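Local coordinates for protein terminal oxygenase component of carbazole 1,9a-dioxygenase (Sphingomonas, PDB 3GKQ) that probably acts as the oxygenase of carbazole 1,9a-dioxygenation, taking electrons through a Rieske [2Fe-2S] cluster to a mononuclear non-heme iron, at residues L148-P153 with Y373-Q378; T126-E131 with F137-D142. All coordinates share one frame; numbering follows the deposited sequence.

Contact 1: residues L148-P153 with Y373-Q378; sequences LAEDVP and YNRGIQ
R375 meets E150 through a salt bridge, and its side chain reaches across as an extended arm. CB starts toward 148-153. CG lies beside the backbone N, anti to the carbonyl carbon (chi1 -61°). The chain stays extended from CG through CD to NE, which carries the guanidinium over to 148-153. NE donates to water 2 at 2.9 Å, and that water donates a hydrogen bond to D151 OD1 at 2.8 Å. CZ turns NH2 toward the carboxylate of E150. NH2 lies 2.8 Å from E150 OE1, which sits at the guanidinium edge, in its plane. Only OE1 bonds R375 directly, and the carboxylate plane is turned 57° from the guanidinium plane. Water 1 links the second oxygen: it takes a bond from R375 NH2 at 2.9 Å and donates to E150 OE2 at 3.0 Å. E150 lies in a short 3-10 turn, where D151 N bonds back to L148 O. R375 belongs to the loop after helix 361-373, where N374 forms an Asx turn, its OD1 accepting from G376 N at 2.8 Å. The backbone angles of G376 suit glycine. D151 is fixed by H31 and H146 and by the backbone of W32, which probably helps steady water 2. The backbone N of R375 donates to H31 as well.

Contact 2: residues T126-E131 with F137-D142; sequences TYPVRE and FLFVGD
R130 and F137 pair through two backbone hydrogen bonds, F137 N to R130 O at 2.7 Å and R130 N to F137 O at 3.0 Å. The first donor lies nearly in line with the C=O bond, at 172°. A third bond, F139 N to P128 O at 3.1 Å, extends the pairing to the residue just before strand 129-132. V129 and L138 form the non-hydrogen-bonded pair between. Their CA atoms add CA-H...O contacts, L138 to P128 O and V129 to F137 O.

Packing follows on both faces. V129 and L138 lie side by side and point the same way, V129 CG2 meeting L138 CD2 at 3.7 Å. V129 CG2 stands beside the backbone N, with CG1 anti to it (chi1 -179°), and this turns CG2 toward the leucine. A67 of strand 64-69 packs on both residues. The other face carries R130 and F137, and the carbonyl O of R130 lies in the plane of the F137 ring, at its edge. P128 CB touches F139 CB at 3.8 Å, while the F139 ring meets W32 edge-to-face. Y127 sets the edge of its ring against the F139 carbonyl, CD2 to O 3.6 Å, and its hydroxyl is hydrogen-bonded to E54.

Strand 31-35 pairs with the other side of strand 135-140. The contact is thus an antiparallel beta hairpin, 129-132 with 135-140, forming two neighbouring strands of a three-stranded antiparallel sheet.

Contact 2 closes before contact 1 opens, so the two come in series along the chain. Their centres are about 12 Å apart. Contact 2 is a local hairpin. Contact 1 brings the loop after strand 135-140 to the loop after helix 361-373, across more than 200 residues. The two touch through the 3-10 turn: L148 CD1 packs on F137 CD2 at 3.7 Å, and L148 CB lies 3.5 Å from R130 NH1. V152 also packs on F137. Strand 31-35 serves both, through W32 and H31. Together they tie the C-terminal loop to the small sheet, away from the iron and [2Fe-2S] sites.

Contact 1: residues L148-P153 with Y373-Q378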
ATOM      1  N   LEU A 148       5.593 -24.758 -30.633  1.00 35.71           N
ATOM      2  CA  LEU A 148       5.388 -23.335 -30.391  1.00 35.03           C
ATOM      3  C   LEU A 148       4.297 -22.799 -31.311  1.00 34.00           C
ATOM      4  O   LEU A 148       3.553 -21.884 -30.944  1.00 32.07           O
ATOM      5  CB  LEU A 148       6.682 -22.556 -30.650  1.00 33.55           C
ATOM      6  CG  LEU A 148       6.548 -21.030 -30.568  1.00 34.03           C
ATOM      7  CD1 LEU A 148       6.184 -20.621 -29.140  1.00 31.48           C
ATOM      8  CD2 LEU A 148       7.854 -20.368 -30.993  1.00 32.88           C
ATOM      9  N   ALA A 149       4.216 -23.375 -32.508  1.00 33.19           N
ATOM     10  CA  ALA A 149       3.239 -22.968 -33.510  1.00 33.02           C
ATOM     11  C   ALA A 149       1.799 -23.057 -33.012  1.00 32.60           C
ATOM     12  O   ALA A 149       0.922 -22.352 -33.513  1.00 33.60           O
ATOM     13  CB  ALA A 149       3.411 -23.810 -34.774  1.00 34.26           C
ATOM     14  N   GLU A 150       1.554 -23.921 -32.034  1.00 32.45           N
ATOM     15  CA  GLU A 150       0.211 -24.072 -31.485  1.00 32.71           C
ATOM     16  C   GLU A 150      -0.179 -22.917 -30.563  1.00 32.54           C
ATOM     17  O   GLU A 150      -1.360 -22.726 -30.282  1.00 30.86           O
ATOM     18  CB  GLU A 150       0.088 -25.382 -30.703  1.00 35.18           C
ATOM     19  CG  GLU A 150      -0.102 -26.625 -31.560  1.00 40.54           C
ATOM     20  CD  GLU A 150      -0.474 -27.844 -30.735  1.00 41.84           C
ATOM     21  OE1 GLU A 150      -1.464 -27.769 -29.975  1.00 45.43           O
ATOM     22  OE2 GLU A 150       0.213 -28.878 -30.845  1.00 45.48           O
ATOM     23  N   ASP A 151       0.810 -22.154 -30.097  1.00 31.77           N
ATOM     24  CA  ASP A 151       0.551 -21.036 -29.189  1.00 30.83           C
ATOM     25  C   ASP A 151       0.753 -19.635 -29.759  1.00 31.16           C
ATOM     26  O   ASP A 151       0.848 -18.670 -29.001  1.00 30.83           O
ATOM     27  CB  ASP A 151       1.396 -21.173 -27.913  1.00 31.54           C
ATOM     28  CG  ASP A 151       0.865 -22.235 -26.966  1.00 30.13           C
ATOM     29  OD1 ASP A 151      -0.347 -22.529 -27.016  1.00 32.11           O
ATOM     30  OD2 ASP A 151       1.657 -22.765 -26.160  1.00 31.52           O
ATOM     31  N   VAL A 152       0.834 -19.517 -31.083  1.00 31.02           N
ATOM     32  CA  VAL A 152       0.989 -18.211 -31.719  1.00 30.28           C
ATOM     33  C   VAL A 152      -0.011 -18.135 -32.874  1.00 30.89           C
ATOM     34  O   VAL A 152      -0.451 -19.163 -33.385  1.00 31.33           O
ATOM     35  CB  VAL A 152       2.429 -17.987 -32.246  1.00 31.46           C
ATOM     36  CG1 VAL A 152       3.426 -18.147 -31.104  1.00 31.80           C
ATOM     37  CG2 VAL A 152       2.743 -18.961 -33.377  1.00 31.70           C
ATOM     38  N   PRO A 153      -0.390 -16.919 -33.296  1.00 30.31           N
ATOM     39  CA  PRO A 153      -1.353 -16.792 -34.396  1.00 31.72           C
ATOM     40  C   PRO A 153      -0.882 -17.437 -35.702  1.00 32.99           C
ATOM     41  O   PRO A 153       0.317 -17.583 -35.939  1.00 33.79           O
ATOM     42  CB  PRO A 153      -1.518 -15.280 -34.544  1.00 31.07           C
ATOM     43  CG  PRO A 153      -1.186 -14.752 -33.173  1.00 30.27           C
ATOM     44  CD  PRO A 153       0.006 -15.593 -32.795  1.00 30.27           C
ATOM     45  N   TYR A 373     -10.443 -24.975 -23.893  1.00 31.86           N
ATOM     46  CA  TYR A 373      -9.181 -25.497 -24.411  1.00 31.23           C
ATOM     47  C   TYR A 373      -7.847 -25.121 -23.781  1.00 31.15           C
ATOM     48  O   TYR A 373      -6.815 -25.643 -24.200  1.00 32.74           O
ATOM     49  CB  TYR A 373      -9.130 -25.238 -25.915  1.00 33.25           C
ATOM     50  CG  TYR A 373     -10.246 -25.947 -26.633  1.00 38.00           C
ATOM     51  CD1 TYR A 373     -10.191 -27.326 -26.854  1.00 39.92           C
ATOM     52  CD2 TYR A 373     -11.403 -25.264 -27.010  1.00 39.57           C
ATOM     53  CE1 TYR A 373     -11.265 -28.010 -27.423  1.00 41.43           C
ATOM     54  CE2 TYR A 373     -12.482 -25.938 -27.580  1.00 41.68           C
ATOM     55  CZ  TYR A 373     -12.406 -27.310 -27.782  1.00 43.12           C
ATOM     56  OH  TYR A 373     -13.471 -27.981 -28.338  1.00 44.99           O
ATOM     57  N   ASN A 374      -7.836 -24.232 -22.791  1.00 28.62           N
ATOM     58  CA  ASN A 374      -6.567 -23.883 -22.160  1.00 28.36           C
ATOM     59  C   ASN A 374      -6.018 -25.168 -21.531  1.00 30.23           C
ATOM     60  O   ASN A 374      -6.788 -26.046 -21.137  1.00 29.65           O
ATOM     61  CB  ASN A 374      -6.763 -22.812 -21.083  1.00 26.30           C
ATOM     62  CG  ASN A 374      -7.474 -23.340 -19.850  1.00 27.84           C
ATOM     63  OD1 ASN A 374      -6.883 -24.047 -19.033  1.00 24.46           O
ATOM     64  ND2 ASN A 374      -8.754 -23.004 -19.716  1.00 26.29           N
ATOM     65  N   ARG A 375      -4.696 -25.272 -21.437  1.00 29.43           N
ATOM     66  CA  ARG A 375      -4.061 -26.466 -20.892  1.00 30.32           C
ATOM     67  C   ARG A 375      -3.805 -26.422 -19.388  1.00 30.16           C
ATOM     68  O   ARG A 375      -2.948 -27.149 -18.878  1.00 30.61           O
ATOM     69  CB  ARG A 375      -2.751 -26.724 -21.640  1.00 29.20           C
ATOM     70  CG  ARG A 375      -2.941 -26.958 -23.137  1.00 31.76           C
ATOM     71  CD  ARG A 375      -1.599 -26.979 -23.849  1.00 31.55           C
ATOM     72  NE  ARG A 375      -1.725 -27.135 -25.295  1.00 31.18           N
ATOM     73  CZ  ARG A 375      -1.739 -28.305 -25.926  1.00 33.88           C
ATOM     74  NH1 ARG A 375      -1.640 -29.439 -25.239  1.00 33.02           N
ATOM     75  NH2 ARG A 375      -1.828 -28.340 -27.250  1.00 33.30           N
ATOM     76  N   GLY A 376      -4.543 -25.573 -18.680  1.00 30.02           N
ATOM     77  CA  GLY A 376      -4.371 -25.491 -17.240  1.00 28.52           C
ATOM     78  C   GLY A 376      -4.483 -24.085 -16.687  1.00 29.60           C
ATOM     79  O   GLY A 376      -4.101 -23.117 -17.345  1.00 29.00           O
ATOM     80  N   ILE A 377      -5.007 -23.978 -15.471  1.00 29.29           N
ATOM     81  CA  ILE A 377      -5.165 -22.692 -14.808  1.00 29.57           C
ATOM     82  C   ILE A 377      -3.971 -22.452 -13.887  1.00 29.33           C
ATOM     83  O   ILE A 377      -3.760 -23.198 -12.932  1.00 28.52           O
ATOM     84  CB  ILE A 377      -6.444 -22.660 -13.941  1.00 30.86           C
ATOM     85  CG1 ILE A 377      -7.661 -23.104 -14.767  1.00 32.06           C
ATOM     86  CG2 ILE A 377      -6.641 -21.266 -13.358  1.00 27.78           C
ATOM     87  CD1 ILE A 377      -7.936 -22.262 -15.991  1.00 32.00           C
ATOM     88  N   GLN A 378      -3.188 -21.419 -14.174  1.00 29.31           N
ATOM     89  CA  GLN A 378      -2.039 -21.101 -13.338  1.00 30.59           C
ATOM     90  C   GLN A 378      -2.557 -20.660 -11.970  1.00 32.82           C
ATOM     91  O   GLN A 378      -3.473 -19.849 -11.889  1.00 31.37           O
ATOM     92  CB  GLN A 378      -1.223 -19.963 -13.957  1.00 30.37           C
ATOM     93  CG  GLN A 378      -0.043 -19.517 -13.102  1.00 29.47           C
ATOM     94  CD  GLN A 378       1.141 -20.463 -13.208  1.00 30.79           C
ATOM     95  OE1 GLN A 378       1.000 -21.606 -13.644  1.00 30.66           O
ATOM     96  NE2 GLN A 378       2.316 -19.989 -12.804  1.00 27.91           N
TER
HETATM   97  O   HOH W   1      -0.754 -30.690 -28.658  1.00 59.02           O
HETATM   98  O   HOH W   2      -1.581 -24.999 -27.206  1.00 39.18           O

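Contact 2: residues T126-E131 with F137-D142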
ATOM      1  N   THR A 126      14.145 -25.545 -14.591  1.00 31.14           N
ATOM      2  CA  THR A 126      14.528 -24.909 -15.843  1.00 32.44           C
ATOM      3  C   THR A 126      13.266 -24.757 -16.687  1.00 31.42           C
ATOM      4  O   THR A 126      12.313 -25.507 -16.520  1.00 30.83           O
ATOM      5  CB  THR A 126      15.552 -25.753 -16.629  1.00 33.01           C
ATOM      6  OG1 THR A 126      14.959 -27.001 -17.008  1.00 33.83           O
ATOM      7  CG2 THR A 126      16.788 -26.023 -15.776  1.00 33.68           C
ATOM      8  N   TYR A 127      13.257 -23.773 -17.577  1.00 31.20           N
ATOM      9  CA  TYR A 127      12.108 -23.537 -18.442  1.00 30.70           C
ATOM     10  C   TYR A 127      12.484 -23.753 -19.897  1.00 31.05           C
ATOM     11  O   TYR A 127      13.488 -23.216 -20.371  1.00 31.46           O
ATOM     12  CB  TYR A 127      11.588 -22.102 -18.292  1.00 30.24           C
ATOM     13  CG  TYR A 127      11.023 -21.757 -16.932  1.00 29.59           C
ATOM     14  CD1 TYR A 127      11.855 -21.624 -15.823  1.00 30.04           C
ATOM     15  CD2 TYR A 127       9.651 -21.546 -16.760  1.00 29.44           C
ATOM     16  CE1 TYR A 127      11.340 -21.287 -14.574  1.00 30.88           C
ATOM     17  CE2 TYR A 127       9.124 -21.211 -15.516  1.00 30.13           C
ATOM     18  CZ  TYR A 127       9.973 -21.083 -14.428  1.00 29.98           C
ATOM     19  OH  TYR A 127       9.462 -20.757 -13.195  1.00 30.62           O
ATOM     20  N   PRO A 128      11.694 -24.557 -20.627  1.00 30.57           N
ATOM     21  CA  PRO A 128      12.029 -24.768 -22.035  1.00 31.51           C
ATOM     22  C   PRO A 128      12.042 -23.409 -22.728  1.00 33.19           C
ATOM     23  O   PRO A 128      11.250 -22.522 -22.392  1.00 31.85           O
ATOM     24  CB  PRO A 128      10.900 -25.667 -22.525  1.00 30.85           C
ATOM     25  CG  PRO A 128      10.612 -26.506 -21.313  1.00 30.49           C
ATOM     26  CD  PRO A 128      10.620 -25.469 -20.198  1.00 30.41           C
ATOM     27  N   VAL A 129      12.949 -23.245 -23.685  1.00 33.39           N
ATOM     28  CA  VAL A 129      13.071 -21.988 -24.406  1.00 34.01           C
ATOM     29  C   VAL A 129      12.997 -22.176 -25.916  1.00 34.85           C
ATOM     30  O   VAL A 129      13.453 -23.185 -26.450  1.00 35.26           O
ATOM     31  CB  VAL A 129      14.415 -21.298 -24.088  1.00 34.12           C
ATOM     32  CG1 VAL A 129      14.505 -19.970 -24.827  1.00 32.18           C
ATOM     33  CG2 VAL A 129      14.556 -21.089 -22.587  1.00 32.61           C
ATOM     34  N   ARG A 130      12.405 -21.193 -26.587  1.00 35.40           N
ATOM     35  CA  ARG A 130      12.291 -21.172 -28.040  1.00 36.81           C
ATOM     36  C   ARG A 130      12.540 -19.722 -28.414  1.00 37.55           C
ATOM     37  O   ARG A 130      12.011 -18.812 -27.777  1.00 38.47           O
ATOM     38  CB  ARG A 130      10.894 -21.583 -28.515  1.00 38.23           C
ATOM     39  CG  ARG A 130      10.614 -23.086 -28.513  1.00 42.30           C
ATOM     40  CD  ARG A 130      11.502 -23.839 -29.501  1.00 45.18           C
ATOM     41  NE  ARG A 130      11.301 -23.405 -30.885  1.00 49.25           N
ATOM     42  CZ  ARG A 130      10.295 -23.794 -31.666  1.00 50.19           C
ATOM     43  NH1 ARG A 130       9.376 -24.639 -31.209  1.00 51.51           N
ATOM     44  NH2 ARG A 130      10.207 -23.337 -32.909  1.00 49.54           N
ATOM     45  N   GLU A 131      13.354 -19.497 -29.433  1.00 36.70           N
ATOM     46  CA  GLU A 131      13.647 -18.141 -29.859  1.00 37.43           C
ATOM     47  C   GLU A 131      13.308 -18.019 -31.335  1.00 37.80           C
ATOM     48  O   GLU A 131      13.956 -18.629 -32.185  1.00 37.76           O
ATOM     49  CB  GLU A 131      15.119 -17.830 -29.594  1.00 36.98           C
ATOM     50  CG  GLU A 131      15.553 -16.430 -29.953  1.00 38.81           C
ATOM     51  CD  GLU A 131      16.881 -16.079 -29.317  1.00 38.81           C
ATOM     52  OE1 GLU A 131      17.673 -17.009 -29.064  1.00 39.11           O
ATOM     53  OE2 GLU A 131      17.137 -14.882 -29.076  1.00 38.56           O
ATOM     54  N   PHE A 137      10.704 -17.081 -26.197  1.00 30.64           N
ATOM     55  CA  PHE A 137       9.515 -17.690 -25.608  1.00 30.83           C
ATOM     56  C   PHE A 137       9.900 -18.694 -24.526  1.00 31.41           C
ATOM     57  O   PHE A 137      10.879 -19.432 -24.671  1.00 30.22           O
ATOM     58  CB  PHE A 137       8.696 -18.445 -26.658  1.00 29.90           C
ATOM     59  CG  PHE A 137       8.063 -17.568 -27.696  1.00 31.91           C
ATOM     60  CD1 PHE A 137       8.812 -17.065 -28.756  1.00 31.34           C
ATOM     61  CD2 PHE A 137       6.705 -17.276 -27.633  1.00 30.65           C
ATOM     62  CE1 PHE A 137       8.215 -16.285 -29.745  1.00 32.97           C
ATOM     63  CE2 PHE A 137       6.095 -16.495 -28.613  1.00 33.25           C
ATOM     64  CZ  PHE A 137       6.853 -15.998 -29.673  1.00 32.98           C
ATOM     65  N   LEU A 138       9.125 -18.721 -23.447  1.00 29.67           N
ATOM     66  CA  LEU A 138       9.361 -19.666 -22.365  1.00 29.53           C
ATOM     67  C   LEU A 138       8.120 -20.535 -22.221  1.00 30.18           C
ATOM     68  O   LEU A 138       6.999 -20.057 -22.406  1.00 30.69           O
ATOM     69  CB  LEU A 138       9.597 -18.943 -21.040  1.00 28.99           C
ATOM     70  CG  LEU A 138      10.752 -17.955 -20.908  1.00 31.17           C
ATOM     71  CD1 LEU A 138      10.822 -17.480 -19.459  1.00 28.63           C
ATOM     72  CD2 LEU A 138      12.062 -18.612 -21.325  1.00 27.53           C
ATOM     73  N   PHE A 139       8.313 -21.811 -21.909  1.00 30.51           N
ATOM     74  CA  PHE A 139       7.174 -22.692 -21.694  1.00 31.06           C
ATOM     75  C   PHE A 139       6.978 -22.774 -20.181  1.00 31.56           C
ATOM     76  O   PHE A 139       7.898 -23.141 -19.450  1.00 31.72           O
ATOM     77  CB  PHE A 139       7.433 -24.094 -22.249  1.00 31.67           C
ATOM     78  CG  PHE A 139       6.236 -25.003 -22.166  1.00 31.77           C
ATOM     79  CD1 PHE A 139       5.181 -24.869 -23.061  1.00 30.94           C
ATOM     80  CD2 PHE A 139       6.150 -25.974 -21.168  1.00 32.39           C
ATOM     81  CE1 PHE A 139       4.053 -25.683 -22.970  1.00 32.21           C
ATOM     82  CE2 PHE A 139       5.025 -26.796 -21.067  1.00 32.39           C
ATOM     83  CZ  PHE A 139       3.973 -26.649 -21.972  1.00 32.68           C
ATOM     84  N   VAL A 140       5.789 -22.411 -19.714  1.00 31.43           N
ATOM     85  CA  VAL A 140       5.489 -22.453 -18.291  1.00 32.08           C
ATOM     86  C   VAL A 140       4.501 -23.582 -18.059  1.00 33.93           C
ATOM     87  O   VAL A 140       3.334 -23.482 -18.435  1.00 33.17           O
ATOM     88  CB  VAL A 140       4.859 -21.135 -17.806  1.00 32.80           C
ATOM     89  CG1 VAL A 140       4.576 -21.213 -16.305  1.00 30.70           C
ATOM     90  CG2 VAL A 140       5.790 -19.969 -18.115  1.00 32.80           C
ATOM     91  N   GLY A 141       4.974 -24.661 -17.446  1.00 34.42           N
ATOM     92  CA  GLY A 141       4.108 -25.797 -17.195  1.00 36.48           C
ATOM     93  C   GLY A 141       4.882 -26.993 -16.680  1.00 38.71           C
ATOM     94  O   GLY A 141       6.093 -26.908 -16.462  1.00 38.07           O
ATOM     95  N   ASP A 142       4.182 -28.109 -16.497  1.00 40.68           N
ATOM     96  CA  ASP A 142       4.790 -29.329 -15.980  1.00 42.79           C
ATOM     97  C   ASP A 142       4.828 -30.458 -17.001  1.00 43.82           C
ATOM     98  O   ASP A 142       5.491 -31.469 -16.789  1.00 45.61           O
ATOM     99  CB  ASP A 142       4.012 -29.789 -14.753  1.00 43.93           C
ATOM    100  CG  ASP A 142       3.746 -28.659 -13.788  1.00 47.27           C
ATOM    101  OD1 ASP A 142       4.711 -28.199 -13.137  1.00 47.00           O
ATOM    102  OD2 ASP A 142       2.574 -28.222 -13.698  1.00 47.76           O
TER